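Local coordinates for putative alpha-galactosidase/melibiase (Bacteroides fragilis, PDB 4OGZ), which probably hydrolyses terminal, non-reducing alpha-D-galactose residues of alpha-D-galactosides, as a member of glycosyl hydrolase family 27, at residues A[240-245]-A[249-254]; A[264-269]-A[309-314]. All coordinates share one frame; numbering follows the deposited sequence.

Two successive pieces of one (beta/alpha) barrel illustrate how its outer layer is fitted to its strands. Contact 1 packs the end of helix 228-244 on the start of strand 250-254; contact 2, later in the chain, joins the loops that lead into strands 272-274 and 315-317. Their centres lie about 12 Å apart and they touch directly: Ile-253 CD1 of contact 1 is 3.7 Å from Val-268 CG2 of contact 2, and Phe-251 CD2 is 3.5 Å from Gly-269 O. The Pro-312 side chain is about 14 Å from a bound di(hydroxyethyl)ether. Barrel enzymes bind substrate at the strands' C-terminal ends, so neither contact probably shapes the galactoside pocket directly.

Contact 1: residues A[240-245]-A[249-254]; sequences RALRAT and IVFSIC
Leu-242 sets its forked end between two residues of 249-254, a compact example of how a barrel helix is seated on the strand that follows it. Its CD1 methyl lies obliquely against the Phe-251 ring, 3.6 Å from Phe-251 CD1, while Leu-242 CD2 meets the Ile-249 side chain, 4.0 Å from Ile-249 CD1. The bond from CA to CB of Leu-242 points toward the strand, and with CG beside the backbone N (chi1 -66°) the two methyls can reach these separate partners, the side chain crossing both at about a right angle. On the far face of the Phe-251 ring, Ile-253 CG1 sits 4.1 Å above the centre. Ala-206 of helix 202-211 also packs against Leu-242. The unit is the beta-alpha-beta crossover of strand 216-220, helix 228-244 and strand 250-254, one step of the barrel.

Away from the buried wedge of Leu-242, Ile-249 and Phe-251 the character changes. Just past the helix, Thr-245, partly exposed, touches Ile-249 CD1 through OG1 at 3.8 Å. That hydroxyl folds back, donating from Thr-245 OG1 to Leu-242 O over 2.8 Å, in the carbonyl plane with a C=O...donor angle of 157°. A water links the segments, accepting from Ile-249 N at 3.0 Å.

No direct hydrogen bond joins the two segments, and the hold between them is apolar. Polarity is handled locally: Thr-245 gives the carbonyl of Leu-242, in the last turn of the helix, two bonds through N and OG1, while the water takes the Ile-249 amide and adds a weak bond to Leu-242 O.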
ATOM      1  N   ARG A 240     -10.385  18.750   4.613  1.00 20.36           N
ATOM      2  CA  ARG A 240     -11.762  19.103   4.977  1.00 23.70           C
ATOM      3  C   ARG A 240     -12.738  18.961   3.783  1.00 20.74           C
ATOM      4  O   ARG A 240     -13.866  18.476   3.954  1.00 19.18           O
ATOM      5  CB  ARG A 240     -11.824  20.521   5.575  1.00 29.13           C
ATOM      6  CG  ARG A 240     -11.363  20.592   7.030  1.00 42.91           C
ATOM      7  CD  ARG A 240     -11.554  21.927   7.731  1.00 51.10           C
ATOM      8  NE  ARG A 240     -10.653  22.979   7.239  1.00 65.96           N
ATOM      9  CZ  ARG A 240     -10.945  23.873   6.283  1.00 62.23           C
ATOM     10  NH1 ARG A 240     -12.130  23.884   5.675  1.00 54.37           N
ATOM     11  NH2 ARG A 240     -10.035  24.780   5.921  1.00 52.35           N
ATOM     12  N   ALA A 241     -12.315  19.376   2.591  1.00 17.50           N
ATOM     13  CA  ALA A 241     -13.141  19.202   1.390  1.00 16.83           C
ATOM     14  C   ALA A 241     -13.449  17.714   1.129  1.00 17.34           C
ATOM     15  O   ALA A 241     -14.612  17.346   0.875  1.00 17.87           O
ATOM     16  CB  ALA A 241     -12.481  19.818   0.161  1.00 17.18           C
ATOM     17  N   LEU A 242     -12.442  16.851   1.214  1.00 16.26           N
ATOM     18  CA  LEU A 242     -12.696  15.414   1.082  1.00 16.38           C
ATOM     19  C   LEU A 242     -13.706  14.865   2.121  1.00 19.09           C
ATOM     20  O   LEU A 242     -14.612  14.125   1.779  1.00 21.71           O
ATOM     21  CB  LEU A 242     -11.395  14.619   1.180  1.00 16.45           C
ATOM     22  CG  LEU A 242     -10.389  14.843   0.020  1.00 15.91           C
ATOM     23  CD1 LEU A 242      -9.146  14.026   0.300  1.00 16.72           C
ATOM     24  CD2 LEU A 242     -10.944  14.491  -1.321  1.00 16.73           C
ATOM     25  N   ARG A 243     -13.507  15.203   3.383  1.00 20.62           N
ATOM     26  CA  ARG A 243     -14.458  14.807   4.460  1.00 24.20           C
ATOM     27  C   ARG A 243     -15.858  15.419   4.337  1.00 23.22           C
ATOM     28  O   ARG A 243     -16.784  14.896   4.922  1.00 29.31           O
ATOM     29  CB  ARG A 243     -13.912  15.171   5.825  1.00 24.77           C
ATOM     30  CG  ARG A 243     -12.808  14.259   6.302  1.00 36.81           C
ATOM     31  CD  ARG A 243     -12.081  14.880   7.497  1.00 45.45           C
ATOM     32  NE  ARG A 243     -10.891  14.105   7.804  1.00 50.77           N
ATOM     33  CZ  ARG A 243     -10.864  13.007   8.553  1.00 58.10           C
ATOM     34  NH1 ARG A 243     -11.973  12.541   9.144  1.00 67.28           N
ATOM     35  NH2 ARG A 243      -9.706  12.368   8.724  1.00 60.96           N
ATOM     36  N   ALA A 244     -16.025  16.518   3.603  1.00 25.44           N
ATOM     37  CA  ALA A 244     -17.378  17.044   3.367  1.00 24.27           C
ATOM     38  C   ALA A 244     -18.120  16.284   2.229  1.00 22.60           C
ATOM     39  O   ALA A 244     -19.298  16.499   2.020  1.00 20.68           O
ATOM     40  CB  ALA A 244     -17.318  18.531   3.068  1.00 22.24           C
ATOM     41  N   THR A 245     -17.439  15.436   1.467  1.00 19.13           N
ATOM     42  CA  THR A 245     -18.141  14.635   0.465  1.00 18.11           C
ATOM     43  C   THR A 245     -18.930  13.484   1.113  1.00 20.89           C
ATOM     44  O   THR A 245     -18.840  13.247   2.309  1.00 25.19           O
ATOM     45  CB  THR A 245     -17.197  14.025  -0.578  1.00 15.98           C
ATOM     46  OG1 THR A 245     -16.456  12.958   0.018  1.00 15.32           O
ATOM     47  CG2 THR A 245     -16.257  15.107  -1.190  1.00 17.60           C
ATOM     48  N   ILE A 249     -12.887   8.933   1.369  1.00 15.46           N
ATOM     49  CA  ILE A 249     -11.738   9.100   0.461  1.00 13.53           C
ATOM     50  C   ILE A 249     -10.448   9.180   1.234  1.00 13.80           C
ATOM     51  O   ILE A 249     -10.287  10.017   2.156  1.00 14.96           O
ATOM     52  CB  ILE A 249     -11.876  10.325  -0.427  1.00 13.00           C
ATOM     53  CG1 ILE A 249     -13.157  10.230  -1.261  1.00 13.25           C
ATOM     54  CG2 ILE A 249     -10.702  10.429  -1.383  1.00 12.07           C
ATOM     55  CD1 ILE A 249     -13.547  11.514  -1.968  1.00 12.65           C
ATOM     56  N   VAL A 250      -9.533   8.289   0.882  1.00 12.77           N
ATOM     57  CA  VAL A 250      -8.197   8.265   1.452  1.00 12.58           C
ATOM     58  C   VAL A 250      -7.439   9.502   0.997  1.00 13.78           C
ATOM     59  O   VAL A 250      -7.432   9.869  -0.202  1.00 13.63           O
ATOM     60  CB  VAL A 250      -7.429   6.972   1.066  1.00 12.66           C
ATOM     61  CG1 VAL A 250      -5.966   7.038   1.469  1.00 12.68           C
ATOM     62  CG2 VAL A 250      -8.094   5.755   1.688  1.00 14.11           C
ATOM     63  N   PHE A 251      -6.754  10.130   1.937  1.00 13.16           N
ATOM     64  CA  PHE A 251      -6.013  11.354   1.660  1.00 13.73           C
ATOM     65  C   PHE A 251      -4.513  11.060   1.782  1.00 13.75           C
ATOM     66  O   PHE A 251      -4.009  10.867   2.880  1.00 13.63           O
ATOM     67  CB  PHE A 251      -6.476  12.443   2.619  1.00 13.78           C
ATOM     68  CG  PHE A 251      -5.960  13.822   2.305  1.00 14.13           C
ATOM     69  CD1 PHE A 251      -5.621  14.201   1.033  1.00 12.56           C
ATOM     70  CD2 PHE A 251      -5.917  14.767   3.303  1.00 15.11           C
ATOM     71  CE1 PHE A 251      -5.219  15.488   0.775  1.00 15.33           C
ATOM     72  CE2 PHE A 251      -5.528  16.072   3.053  1.00 15.38           C
ATOM     73  CZ  PHE A 251      -5.160  16.429   1.784  1.00 14.77           C
ATOM     74  N   SER A 252      -3.841  10.944   0.627  1.00 13.60           N
ATOM     75  CA  SER A 252      -2.409  10.671   0.556  1.00 12.51           C
ATOM     76  C   SER A 252      -1.734  12.005   0.349  1.00 12.82           C
ATOM     77  O   SER A 252      -1.923  12.668  -0.687  1.00 16.58           O
ATOM     78  CB  SER A 252      -2.084   9.675  -0.567  1.00 14.55           C
ATOM     79  OG  SER A 252      -0.732   9.727  -1.093  1.00 13.93           O
ATOM     80  N   ILE A 253      -0.918  12.375   1.326  1.00 12.56           N
ATOM     81  CA  ILE A 253      -0.218  13.633   1.355  1.00 13.66           C
ATOM     82  C   ILE A 253       1.168  13.429   0.740  1.00 12.34           C
ATOM     83  O   ILE A 253       1.875  12.488   1.051  1.00 10.22           O
ATOM     84  CB  ILE A 253      -0.158  14.142   2.786  1.00 15.61           C
ATOM     85  CG1 ILE A 253      -1.625  14.444   3.242  1.00 19.02           C
ATOM     86  CG2 ILE A 253       0.736  15.362   2.942  1.00 16.55           C
ATOM     87  CD1 ILE A 253      -1.716  15.262   4.504  1.00 22.72           C
ATOM     88  N   CYS A 254       1.526  14.341  -0.142  1.00 13.69           N
ATOM     89  CA  CYS A 254       2.739  14.187  -0.942  1.00 13.72           C
ATOM     90  C   CYS A 254       3.443  15.535  -1.063  1.00 14.17           C
ATOM     91  O   CYS A 254       3.263  16.286  -2.062  1.00 14.68           O
ATOM     92  CB  CYS A 254       2.389  13.572  -2.297  1.00 15.26           C
ATOM     93  SG  CYS A 254       3.882  13.287  -3.292  1.00 21.32           S
TER
HETATM   94  O   HOH W   1     -13.459  11.518   2.865  1.00 14.22           O

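Contact 2: residues A[264-269]-A[309-314]; sequences WAKKVG and YARPGG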
ATOM      1  N   TRP A 264       2.182  16.484  11.411  1.00 19.48           N
ATOM      2  CA  TRP A 264       0.922  17.208  11.216  1.00 18.92           C
ATOM      3  C   TRP A 264      -0.057  16.604  10.207  1.00 19.23           C
ATOM      4  O   TRP A 264      -1.183  17.085  10.075  1.00 22.01           O
ATOM      5  CB  TRP A 264       1.193  18.676  10.806  1.00 18.06           C
ATOM      6  CG  TRP A 264       2.114  18.852   9.596  1.00 18.37           C
ATOM      7  CD1 TRP A 264       3.454  19.150   9.629  1.00 20.00           C
ATOM      8  CD2 TRP A 264       1.766  18.769   8.220  1.00 18.69           C
ATOM      9  NE1 TRP A 264       3.958  19.237   8.357  1.00 18.89           N
ATOM     10  CE2 TRP A 264       2.945  19.001   7.470  1.00 18.40           C
ATOM     11  CE3 TRP A 264       0.580  18.494   7.535  1.00 19.89           C
ATOM     12  CZ2 TRP A 264       2.961  18.973   6.088  1.00 20.73           C
ATOM     13  CZ3 TRP A 264       0.598  18.463   6.164  1.00 19.78           C
ATOM     14  CH2 TRP A 264       1.778  18.721   5.442  1.00 20.61           C
ATOM     15  N   ALA A 265       0.320  15.547   9.514  1.00 22.81           N
ATOM     16  CA  ALA A 265      -0.564  15.016   8.460  1.00 24.59           C
ATOM     17  C   ALA A 265      -1.897  14.466   8.995  1.00 24.91           C
ATOM     18  O   ALA A 265      -2.943  14.729   8.424  1.00 25.01           O
ATOM     19  CB  ALA A 265       0.163  13.971   7.622  1.00 26.11           C
ATOM     20  N   LYS A 266      -1.861  13.751  10.108  1.00 25.16           N
ATOM     21  CA  LYS A 266      -3.048  13.216  10.692  1.00 28.93           C
ATOM     22  C   LYS A 266      -3.949  14.398  11.090  1.00 29.43           C
ATOM     23  O   LYS A 266      -5.168  14.347  10.895  1.00 25.22           O
ATOM     24  CB  LYS A 266      -2.690  12.302  11.898  1.00 33.95           C
ATOM     25  CG  LYS A 266      -3.798  11.352  12.420  1.00 47.07           C
ATOM     26  CD  LYS A 266      -3.263   9.961  12.826  1.00 65.90           C
ATOM     27  CE  LYS A 266      -4.331   8.982  13.338  1.00 70.06           C
ATOM     28  NZ  LYS A 266      -3.938   7.536  13.174  1.00 58.20           N
ATOM     29  N   LYS A 267      -3.357  15.483  11.594  1.00 26.98           N
ATOM     30  CA  LYS A 267      -4.158  16.632  12.029  1.00 26.80           C
ATOM     31  C   LYS A 267      -4.930  17.297  10.893  1.00 25.27           C
ATOM     32  O   LYS A 267      -5.983  17.838  11.149  1.00 27.20           O
ATOM     33  CB  LYS A 267      -3.315  17.685  12.762  1.00 29.16           C
ATOM     34  CG  LYS A 267      -2.764  17.171  14.077  1.00 37.98           C
ATOM     35  CD  LYS A 267      -1.825  18.161  14.767  1.00 48.51           C
ATOM     36  CE  LYS A 267      -1.157  17.495  15.969  1.00 56.75           C
ATOM     37  NZ  LYS A 267      -0.185  18.390  16.659  1.00 71.99           N
ATOM     38  N   VAL A 268      -4.441  17.246   9.656  1.00 22.87           N
ATOM     39  CA  VAL A 268      -5.166  17.857   8.540  1.00 21.51           C
ATOM     40  C   VAL A 268      -6.000  16.816   7.757  1.00 19.94           C
ATOM     41  O   VAL A 268      -6.459  17.113   6.679  1.00 21.39           O
ATOM     42  CB  VAL A 268      -4.218  18.632   7.562  1.00 20.07           C
ATOM     43  CG1 VAL A 268      -3.465  19.714   8.289  1.00 22.75           C
ATOM     44  CG2 VAL A 268      -3.237  17.708   6.860  1.00 21.01           C
ATOM     45  N   GLY A 269      -6.154  15.617   8.308  1.00 18.40           N
ATOM     46  CA  GLY A 269      -6.964  14.560   7.730  1.00 17.54           C
ATOM     47  C   GLY A 269      -6.276  13.591   6.788  1.00 18.08           C
ATOM     48  O   GLY A 269      -6.944  12.874   6.065  1.00 20.39           O
ATOM     49  N   TYR A 309       5.339   7.473  14.648  1.00 17.91           N
ATOM     50  CA  TYR A 309       4.281   8.290  14.012  1.00 18.34           C
ATOM     51  C   TYR A 309       3.281   7.468  13.232  1.00 16.85           C
ATOM     52  O   TYR A 309       2.280   8.010  12.792  1.00 14.62           O
ATOM     53  CB  TYR A 309       4.899   9.393  13.081  1.00 19.38           C
ATOM     54  CG  TYR A 309       5.738  10.393  13.861  1.00 21.91           C
ATOM     55  CD1 TYR A 309       5.139  11.471  14.522  1.00 19.89           C
ATOM     56  CD2 TYR A 309       7.125  10.239  13.970  1.00 22.28           C
ATOM     57  CE1 TYR A 309       5.901  12.376  15.237  1.00 21.60           C
ATOM     58  CE2 TYR A 309       7.885  11.131  14.709  1.00 21.67           C
ATOM     59  CZ  TYR A 309       7.264  12.187  15.339  1.00 22.27           C
ATOM     60  OH  TYR A 309       7.999  13.063  16.056  1.00 25.22           O
ATOM     61  N   ALA A 310       3.549   6.174  13.051  1.00 17.87           N
ATOM     62  CA  ALA A 310       2.675   5.291  12.293  1.00 17.17           C
ATOM     63  C   ALA A 310       1.873   4.439  13.234  1.00 16.02           C
ATOM     64  O   ALA A 310       2.385   3.973  14.237  1.00 18.14           O
ATOM     65  CB  ALA A 310       3.464   4.382  11.375  1.00 18.26           C
ATOM     66  N   ARG A 311       0.633   4.184  12.843  1.00 16.75           N
ATOM     67  CA  ARG A 311      -0.258   3.283  13.553  1.00 20.04           C
ATOM     68  C   ARG A 311      -1.501   3.059  12.709  1.00 18.47           C
ATOM     69  O   ARG A 311      -1.702   3.755  11.724  1.00 15.06           O
ATOM     70  CB  ARG A 311      -0.601   3.866  14.923  1.00 24.90           C
ATOM     71  CG  ARG A 311      -1.291   5.210  14.878  1.00 32.59           C
ATOM     72  CD  ARG A 311      -1.869   5.496  16.270  1.00 40.38           C
ATOM     73  NE  ARG A 311      -2.553   6.793  16.327  1.00 65.92           N
ATOM     74  CZ  ARG A 311      -1.960   7.990  16.401  1.00 77.79           C
ATOM     75  NH1 ARG A 311      -0.628   8.108  16.439  1.00 77.27           N
ATOM     76  NH2 ARG A 311      -2.717   9.086  16.442  1.00 66.12           N
ATOM     77  N   PRO A 312      -2.379   2.132  13.119  1.00 19.45           N
ATOM     78  CA  PRO A 312      -3.561   1.948  12.263  1.00 19.45           C
ATOM     79  C   PRO A 312      -4.236   3.273  11.920  1.00 20.25           C
ATOM     80  O   PRO A 312      -4.425   4.103  12.791  1.00 16.26           O
ATOM     81  CB  PRO A 312      -4.449   1.044  13.132  1.00 18.41           C
ATOM     82  CG  PRO A 312      -3.428   0.143  13.783  1.00 16.29           C
ATOM     83  CD  PRO A 312      -2.331   1.112  14.179  1.00 16.51           C
ATOM     84  N   GLY A 313      -4.488   3.504  10.632  1.00 18.91           N
ATOM     85  CA  GLY A 313      -5.115   4.736  10.197  1.00 21.29           C
ATOM     86  C   GLY A 313      -4.204   5.897   9.819  1.00 19.28           C
ATOM     87  O   GLY A 313      -4.687   6.946   9.463  1.00 21.35           O
ATOM     88  N   GLY A 314      -2.890   5.704   9.872  1.00 18.39           N
ATOM     89  CA  GLY A 314      -1.955   6.723   9.473  1.00 14.85           C
ATOM     90  C   GLY A 314      -0.562   6.203   9.330  1.00 14.94           C
ATOM     91  O   GLY A 314       0.077   5.858  10.316  1.00 13.91           O
TER
HETATM   92  O   HOH W   2      -0.709   7.271  12.583  1.00 20.19           O
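The guanidinium of Arg-311 presents one face to Lys-266, whose NZ lies over it, and to a water on the same side, 3.8 Å above the plane and offset toward the rim. In the other segment the indole of Trp-264 receives Val-268 CG2 at its edge, in the ring plane. Arg-311 opens a type II beta turn that ends at Gly-314, just ahead of strand 315-317 of the (beta/alpha) barrel, while 264-269 leads towards strand 272-274. Gly-313, with phi 91°, takes the turn position that glycine characteristically occupies, and the turn is closed by bonds both ways between Arg-311 and Gly-314, the Gly-314 N lying 2.9 Å from Arg-311 O.

Between the segments the lysine chain, bent at chi2 (141°), runs at about a right angle to the extended arginine. Lys-266 CE comes to 3.5 Å from Arg-311 NH2. Lys-266 NZ approaches Arg-311 NE to 3.5 Å. Two positive groups so close would be expected to disfavour each other, which may be offset by Pro-312 O, 3.5 Å from Lys-266 NZ, and by the water bonded to that nitrogen. The lysine side chain also touches Glu-95. What ties it to the turn most clearly is the water, which accepts from Lys-266 NZ at 3.3 Å and donates to Tyr-309 O and, at 2.8 Å, to Gly-314 O.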